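Ral guanine nucleotide dissociation stimulator-like 2 (Mus musculus, PDB 4JGW) probably activates small G proteins as a guanine nucleotide exchange factor, this fragment holding its REM and CDC25-homology domains. Local coordinates at residues V261-G266 against E292-V297; A312-L317 against R338-L343. All coordinates share one frame; numbering follows the deposited sequence.

Contact 1 of 2, residues V261-G266 against E292-V297; sequences VSSVLG and EKWIRV
V264 and W294 mark the nearest backbone approach of the two segments, with their CA atoms 8.7 Å apart. At that spacing the contact is made by side chains, and the indole of W294 reaches across to S263. Its NE1 donates a hydrogen bond to S263 OG. The modelled NE1 to OG distance is 2.4 Å, which is very short, so the exact length is doubtful. The N-H to oxygen angle is 147°, so the bond is somewhat bent. S263 OG lies near the indole plane, at the NE1 edge. S263 CB is in the same plane. The serine torsion (chi1 78°) sets OG between its own N and carbonyl carbon. From there the hydroxyl can share its one proton between A259 O and V260 O, one turn back, and both of these hydrogen bonds are weak. The serine would then link the indole to the backbone of its own helix, though only weakly on the backbone side.

Both segments belong to the helical CDC25-homology (Ras-GEF) domain. Residues 261-264 lie in the last turn of helix 244-264, and the chain leaves the helix in a Schellman motif. G266 is its C-prime residue, with positive phi. A267 N bonds to S262 O, and G266 N bonds weakly to S263 O. The two-stranded antiparallel sheet begins directly after this turn.

V264 adds the apolar part. Its CG2 meets W294 CD1 at 3.9 Å, oblique to the ring. All three touching residues are buried. P195 lies against S263, V198 touches W294, and L325 touches V264.

Contact 2 of 2, residues A312-L317 against R338-L343; sequences AVVSAL and RVFSSL
Crossing helices of the CDC25-homology domain meet here, where V314 and L317 of helix 307-318 receive F340 of helix 334-344. The axes of segments 312-317 and 338-343 approach to 10.8 Å, with 109° between their N-to-C directions. V314 and L343 have the closest CA atoms, at 7.0 Å. The F340 ring reaches V314 and L317. Its CG is trans to the backbone N (chi1 179°), and this carries the ring towards helix 307-318. CE1 does most of the touching. It lies 3.6 Å from V314 CG2 and 3.6 Å from L317 CB. V314 and L317 sit one turn apart, and both approach the ring obliquely. L317 CB packs by CE1 and CZ of F340, and L317 CD1 by CE1 and CD1 of the ring. V314 CG2 reaches on to L343 CB at 4.3 Å. It also packs beside the L343 carbonyl, 4.1 Å from L343 O. No hydrogen bond joins the segments.

The F340 ring also meets W329, with the planes at about 30°. Helix 284-303 touches both segments, through L291 on L317 and E299 on L343. Helix 244-264 packs on helix 307-318 through F253, V256 and V260.

How the contacts relate
Both contacts are buried and lie in the same CDC25-homology domain, with centres about 11 Å apart. Both segments of contact 1 precede both segments of contact 2 in the sequence. The four segments lie on four different helices, yet they touch. I295 of contact 1 packs with CG1 on L317 CD1 and with CG2 on V339 CG1, so helix 284-303 joins both helices of contact 2. W294 O also packs against V313 CG1. The chemistry differs. Contact 1 buries 108 Å² and combines a polar indole-to-serine bond with one apolar touch at a helix end. Contact 2 buries 197 Å² mainly through apolar side chains, without a hydrogen bond, and F340 is partly exposed.

Contact 1 of 2, residues V261-G266 against E292-V297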
ATOM      1  N   VAL A 261      -0.485 -24.185   8.476  1.00 33.45           N
ATOM      2  CA  VAL A 261       0.025 -24.770   9.718  1.00 33.74           C
ATOM      3  C   VAL A 261      -1.007 -25.730  10.323  1.00 33.99           C
ATOM      4  O   VAL A 261      -0.684 -26.870  10.663  1.00 33.88           O
ATOM      5  CB  VAL A 261       0.414 -23.671  10.746  1.00 33.78           C
ATOM      6  CG1 VAL A 261       0.748 -24.278  12.102  1.00 33.62           C
ATOM      7  CG2 VAL A 261       1.590 -22.841  10.232  1.00 33.82           C
ATOM      8  N   SER A 262      -2.249 -25.259  10.420  1.00 34.31           N
ATOM      9  CA  SER A 262      -3.354 -26.010  11.013  1.00 34.74           C
ATOM     10  C   SER A 262      -3.651 -27.330  10.287  1.00 34.83           C
ATOM     11  O   SER A 262      -3.793 -28.375  10.930  1.00 34.80           O
ATOM     12  CB  SER A 262      -4.606 -25.128  11.068  1.00 34.73           C
ATOM     13  OG  SER A 262      -5.705 -25.812  11.642  1.00 35.92           O
ATOM     14  N   SER A 263      -3.725 -27.280   8.957  1.00 34.98           N
ATOM     15  CA  SER A 263      -4.080 -28.456   8.155  1.00 35.22           C
ATOM     16  C   SER A 263      -2.969 -29.500   8.110  1.00 35.33           C
ATOM     17  O   SER A 263      -3.242 -30.700   8.189  1.00 35.24           O
ATOM     18  CB  SER A 263      -4.496 -28.057   6.737  1.00 35.18           C
ATOM     19  OG  SER A 263      -3.377 -27.768   5.927  1.00 35.53           O
ATOM     20  N   VAL A 264      -1.726 -29.037   7.981  1.00 35.53           N
ATOM     21  CA  VAL A 264      -0.558 -29.918   8.006  1.00 35.83           C
ATOM     22  C   VAL A 264      -0.476 -30.657   9.346  1.00 36.19           C
ATOM     23  O   VAL A 264      -0.168 -31.849   9.386  1.00 36.07           O
ATOM     24  CB  VAL A 264       0.757 -29.145   7.699  1.00 35.73           C
ATOM     25  CG1 VAL A 264       1.984 -29.963   8.077  1.00 35.67           C
ATOM     26  CG2 VAL A 264       0.815 -28.763   6.226  1.00 35.55           C
ATOM     27  N   LEU A 265      -0.777 -29.950  10.433  1.00 36.67           N
ATOM     28  CA  LEU A 265      -0.808 -30.559  11.761  1.00 37.32           C
ATOM     29  C   LEU A 265      -2.113 -31.317  12.020  1.00 37.80           C
ATOM     30  O   LEU A 265      -2.235 -32.022  13.023  1.00 37.71           O
ATOM     31  CB  LEU A 265      -0.568 -29.508  12.850  1.00 37.21           C
ATOM     32  CG  LEU A 265       0.828 -28.877  12.918  1.00 37.22           C
ATOM     33  CD1 LEU A 265       0.835 -27.712  13.892  1.00 37.30           C
ATOM     34  CD2 LEU A 265       1.899 -29.899  13.292  1.00 37.19           C
ATOM     35  N   GLY A 266      -3.074 -31.168  11.108  1.00 38.46           N
ATOM     36  CA  GLY A 266      -4.380 -31.824  11.210  1.00 39.47           C
ATOM     37  C   GLY A 266      -5.146 -31.427  12.458  1.00 40.15           C
ATOM     38  O   GLY A 266      -5.923 -32.217  12.998  1.00 40.02           O
ATOM     39  N   GLU A 292       2.527 -31.585   0.245  1.00 31.30           N
ATOM     40  CA  GLU A 292       2.547 -31.558  -1.220  1.00 31.26           C
ATOM     41  C   GLU A 292       1.409 -30.708  -1.786  1.00 30.95           C
ATOM     42  O   GLU A 292       1.600 -29.973  -2.756  1.00 31.00           O
ATOM     43  CB  GLU A 292       2.471 -32.983  -1.783  1.00 31.39           C
ATOM     44  CG  GLU A 292       3.755 -33.801  -1.614  1.00 32.12           C
ATOM     45  CD  GLU A 292       3.523 -35.311  -1.642  1.00 33.10           C
ATOM     46  OE1 GLU A 292       2.417 -35.756  -2.024  1.00 33.52           O
ATOM     47  OE2 GLU A 292       4.457 -36.058  -1.279  1.00 33.16           O
ATOM     48  N   LYS A 293       0.233 -30.811  -1.168  1.00 30.49           N
ATOM     49  CA  LYS A 293      -0.938 -30.046  -1.585  1.00 30.14           C
ATOM     50  C   LYS A 293      -0.728 -28.536  -1.446  1.00 29.84           C
ATOM     51  O   LYS A 293      -1.006 -27.780  -2.379  1.00 29.66           O
ATOM     52  CB  LYS A 293      -2.179 -30.483  -0.800  1.00 30.09           C
ATOM     53  CG  LYS A 293      -3.483 -29.842  -1.268  1.00 30.44           C
ATOM     54  CD  LYS A 293      -3.847 -30.300  -2.672  1.00 30.94           C
ATOM     55  CE  LYS A 293      -5.159 -29.703  -3.118  1.00 31.16           C
ATOM     56  NZ  LYS A 293      -5.814 -30.563  -4.138  1.00 32.50           N
ATOM     57  N   TRP A 294      -0.241 -28.113  -0.280  1.00 29.53           N
ATOM     58  CA  TRP A 294       0.009 -26.699  -0.007  1.00 29.26           C
ATOM     59  C   TRP A 294       1.150 -26.129  -0.844  1.00 29.24           C
ATOM     60  O   TRP A 294       1.098 -24.966  -1.253  1.00 29.27           O
ATOM     61  CB  TRP A 294       0.267 -26.464   1.482  1.00 29.25           C
ATOM     62  CG  TRP A 294      -0.982 -26.472   2.312  1.00 28.77           C
ATOM     63  CD1 TRP A 294      -1.342 -27.406   3.238  1.00 28.36           C
ATOM     64  CD2 TRP A 294      -2.039 -25.503   2.285  1.00 28.29           C
ATOM     65  NE1 TRP A 294      -2.557 -27.081   3.790  1.00 28.55           N
ATOM     66  CE2 TRP A 294      -3.007 -25.917   3.226  1.00 28.13           C
ATOM     67  CE3 TRP A 294      -2.266 -24.328   1.554  1.00 28.46           C
ATOM     68  CZ2 TRP A 294      -4.182 -25.195   3.463  1.00 28.15           C
ATOM     69  CZ3 TRP A 294      -3.435 -23.611   1.789  1.00 28.16           C
ATOM     70  CH2 TRP A 294      -4.378 -24.050   2.738  1.00 28.20           C
ATOM     71  N   ILE A 295       2.172 -26.952  -1.091  1.00 29.07           N
ATOM     72  CA  ILE A 295       3.272 -26.590  -1.986  1.00 29.10           C
ATOM     73  C   ILE A 295       2.726 -26.261  -3.378  1.00 29.15           C
ATOM     74  O   ILE A 295       3.103 -25.251  -3.979  1.00 29.20           O
ATOM     75  CB  ILE A 295       4.347 -27.716  -2.072  1.00 28.94           C
ATOM     76  CG1 ILE A 295       5.178 -27.765  -0.785  1.00 28.86           C
ATOM     77  CG2 ILE A 295       5.265 -27.514  -3.276  1.00 28.94           C
ATOM     78  CD1 ILE A 295       5.986 -29.045  -0.603  1.00 28.61           C
ATOM     79  N   ARG A 296       1.831 -27.115  -3.869  1.00 29.09           N
ATOM     80  CA  ARG A 296       1.213 -26.939  -5.177  1.00 29.12           C
ATOM     81  C   ARG A 296       0.283 -25.724  -5.208  1.00 29.25           C
ATOM     82  O   ARG A 296       0.218 -25.018  -6.214  1.00 29.39           O
ATOM     83  CB  ARG A 296       0.470 -28.217  -5.592  1.00 28.94           C
ATOM     84  CG  ARG A 296      -0.295 -28.132  -6.912  1.00 28.66           C
ATOM     85  CD  ARG A 296       0.606 -27.854  -8.114  1.00 28.49           C
ATOM     86  NE  ARG A 296       1.578 -28.920  -8.346  1.00 28.54           N
ATOM     87  CZ  ARG A 296       1.306 -30.069  -8.961  1.00 28.11           C
ATOM     88  NH1 ARG A 296       0.081 -30.322  -9.407  1.00 28.27           N
ATOM     89  NH2 ARG A 296       2.263 -30.969  -9.123  1.00 27.70           N
ATOM     90  N   VAL A 297      -0.428 -25.487  -4.108  1.00 29.42           N
ATOM     91  CA  VAL A 297      -1.273 -24.298  -3.969  1.00 29.69           C
ATOM     92  C   VAL A 297      -0.420 -23.026  -4.032  1.00 29.94           C
ATOM     93  O   VAL A 297      -0.798 -22.051  -4.687  1.00 30.07           O
ATOM     94  CB  VAL A 297      -2.114 -24.334  -2.667  1.00 29.48           C
ATOM     95  CG1 VAL A 297      -2.765 -22.977  -2.389  1.00 29.37           C
ATOM     96  CG2 VAL A 297      -3.178 -25.417  -2.754  1.00 29.58           C
TER

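Contact 2 of 2, residues A312-L317 against R338-L343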
ATOM      1  N   ALA A 312       2.647 -16.359   2.279  1.00 31.05           N
ATOM      2  CA  ALA A 312       1.847 -16.866   3.389  1.00 31.09           C
ATOM      3  C   ALA A 312       2.045 -18.369   3.561  1.00 31.26           C
ATOM      4  O   ALA A 312       2.274 -18.845   4.671  1.00 31.19           O
ATOM      5  CB  ALA A 312       0.377 -16.537   3.186  1.00 31.00           C
ATOM      6  N   VAL A 313       1.982 -19.099   2.450  1.00 31.41           N
ATOM      7  CA  VAL A 313       2.117 -20.552   2.463  1.00 31.78           C
ATOM      8  C   VAL A 313       3.564 -20.977   2.717  1.00 32.02           C
ATOM      9  O   VAL A 313       3.817 -21.846   3.549  1.00 31.99           O
ATOM     10  CB  VAL A 313       1.569 -21.192   1.157  1.00 31.58           C
ATOM     11  CG1 VAL A 313       1.809 -22.693   1.142  1.00 31.75           C
ATOM     12  CG2 VAL A 313       0.080 -20.902   1.005  1.00 31.47           C
ATOM     13  N   VAL A 314       4.506 -20.354   2.008  1.00 32.46           N
ATOM     14  CA  VAL A 314       5.921 -20.710   2.128  1.00 32.91           C
ATOM     15  C   VAL A 314       6.489 -20.424   3.530  1.00 33.15           C
ATOM     16  O   VAL A 314       7.264 -21.225   4.055  1.00 33.12           O
ATOM     17  CB  VAL A 314       6.786 -20.072   0.997  1.00 33.03           C
ATOM     18  CG1 VAL A 314       7.183 -18.637   1.326  1.00 33.28           C
ATOM     19  CG2 VAL A 314       8.023 -20.911   0.725  1.00 33.31           C
ATOM     20  N   SER A 315       6.087 -19.303   4.135  1.00 33.33           N
ATOM     21  CA  SER A 315       6.550 -18.951   5.480  1.00 33.71           C
ATOM     22  C   SER A 315       5.938 -19.873   6.531  1.00 34.02           C
ATOM     23  O   SER A 315       6.583 -20.201   7.529  1.00 34.13           O
ATOM     24  CB  SER A 315       6.256 -17.485   5.809  1.00 33.63           C
ATOM     25  OG  SER A 315       4.863 -17.236   5.887  1.00 33.46           O
ATOM     26  N   ALA A 316       4.693 -20.283   6.292  1.00 34.36           N
ATOM     27  CA  ALA A 316       4.015 -21.261   7.139  1.00 34.60           C
ATOM     28  C   ALA A 316       4.709 -22.623   7.090  1.00 34.79           C
ATOM     29  O   ALA A 316       4.834 -23.294   8.111  1.00 34.84           O
ATOM     30  CB  ALA A 316       2.559 -21.391   6.733  1.00 34.45           C
ATOM     31  N   LEU A 317       5.163 -23.017   5.901  1.00 35.13           N
ATOM     32  CA  LEU A 317       5.849 -24.294   5.712  1.00 35.52           C
ATOM     33  C   LEU A 317       7.302 -24.277   6.199  1.00 35.97           C
ATOM     34  O   LEU A 317       7.875 -25.332   6.484  1.00 36.01           O
ATOM     35  CB  LEU A 317       5.780 -24.736   4.246  1.00 35.44           C
ATOM     36  CG  LEU A 317       4.426 -25.186   3.681  1.00 35.27           C
ATOM     37  CD1 LEU A 317       4.548 -25.489   2.196  1.00 35.15           C
ATOM     38  CD2 LEU A 317       3.876 -26.397   4.422  1.00 34.69           C
ATOM     39  N   ARG A 338      11.702 -29.834  -4.739  1.00 45.60           N
ATOM     40  CA  ARG A 338      12.400 -28.931  -5.659  1.00 45.75           C
ATOM     41  C   ARG A 338      11.569 -27.690  -5.981  1.00 45.83           C
ATOM     42  O   ARG A 338      12.115 -26.593  -6.114  1.00 45.88           O
ATOM     43  CB  ARG A 338      12.789 -29.661  -6.948  1.00 45.77           C
ATOM     44  N   VAL A 339      10.255 -27.872  -6.106  1.00 45.96           N
ATOM     45  CA  VAL A 339       9.322 -26.758  -6.285  1.00 46.04           C
ATOM     46  C   VAL A 339       9.322 -25.862  -5.045  1.00 46.17           C
ATOM     47  O   VAL A 339       9.374 -24.636  -5.161  1.00 46.27           O
ATOM     48  CB  VAL A 339       7.881 -27.249  -6.611  1.00 46.07           C
ATOM     49  CG1 VAL A 339       6.866 -26.112  -6.489  1.00 45.77           C
ATOM     50  CG2 VAL A 339       7.821 -27.861  -8.008  1.00 45.94           C
ATOM     51  N   PHE A 340       9.279 -26.484  -3.867  1.00 46.27           N
ATOM     52  CA  PHE A 340       9.270 -25.759  -2.597  1.00 46.45           C
ATOM     53  C   PHE A 340      10.546 -24.943  -2.366  1.00 46.75           C
ATOM     54  O   PHE A 340      10.475 -23.804  -1.909  1.00 46.74           O
ATOM     55  CB  PHE A 340       9.017 -26.717  -1.426  1.00 46.30           C
ATOM     56  CG  PHE A 340       9.013 -26.047  -0.078  1.00 45.60           C
ATOM     57  CD1 PHE A 340       8.057 -25.088   0.238  1.00 45.00           C
ATOM     58  CD2 PHE A 340       9.962 -26.385   0.881  1.00 45.05           C
ATOM     59  CE1 PHE A 340       8.054 -24.469   1.484  1.00 44.92           C
ATOM     60  CE2 PHE A 340       9.965 -25.772   2.130  1.00 44.76           C
ATOM     61  CZ  PHE A 340       9.008 -24.813   2.432  1.00 44.55           C
ATOM     62  N   SER A 341      11.700 -25.530  -2.683  1.00 47.25           N
ATOM     63  CA  SER A 341      12.986 -24.829  -2.606  1.00 47.78           C
ATOM     64  C   SER A 341      13.014 -23.617  -3.538  1.00 48.10           C
ATOM     65  O   SER A 341      13.502 -22.548  -3.164  1.00 48.21           O
ATOM     66  CB  SER A 341      14.142 -25.774  -2.946  1.00 47.75           C
ATOM     67  OG  SER A 341      14.199 -26.861  -2.040  1.00 48.03           O
ATOM     68  N   SER A 342      12.480 -23.801  -4.745  1.00 48.47           N
ATOM     69  CA  SER A 342      12.360 -22.738  -5.741  1.00 48.87           C
ATOM     70  C   SER A 342      11.448 -21.610  -5.254  1.00 49.16           C
ATOM     71  O   SER A 342      11.686 -20.441  -5.560  1.00 49.30           O
ATOM     72  CB  SER A 342      11.841 -23.312  -7.066  1.00 48.86           C
ATOM     73  OG  SER A 342      11.715 -22.309  -8.056  1.00 48.94           O
ATOM     74  N   LEU A 343      10.413 -21.970  -4.496  1.00 49.51           N
ATOM     75  CA  LEU A 343       9.502 -20.990  -3.903  1.00 49.84           C
ATOM     76  C   LEU A 343      10.132 -20.269  -2.714  1.00 50.13           C
ATOM     77  O   LEU A 343       9.824 -19.105  -2.455  1.00 50.17           O
ATOM     78  CB  LEU A 343       8.187 -21.653  -3.475  1.00 49.78           C
ATOM     79  CG  LEU A 343       7.215 -22.096  -4.572  1.00 49.80           C
ATOM     80  CD1 LEU A 343       6.164 -23.038  -4.004  1.00 49.48           C
ATOM     81  CD2 LEU A 343       6.559 -20.903  -5.264  1.00 49.82           C
TER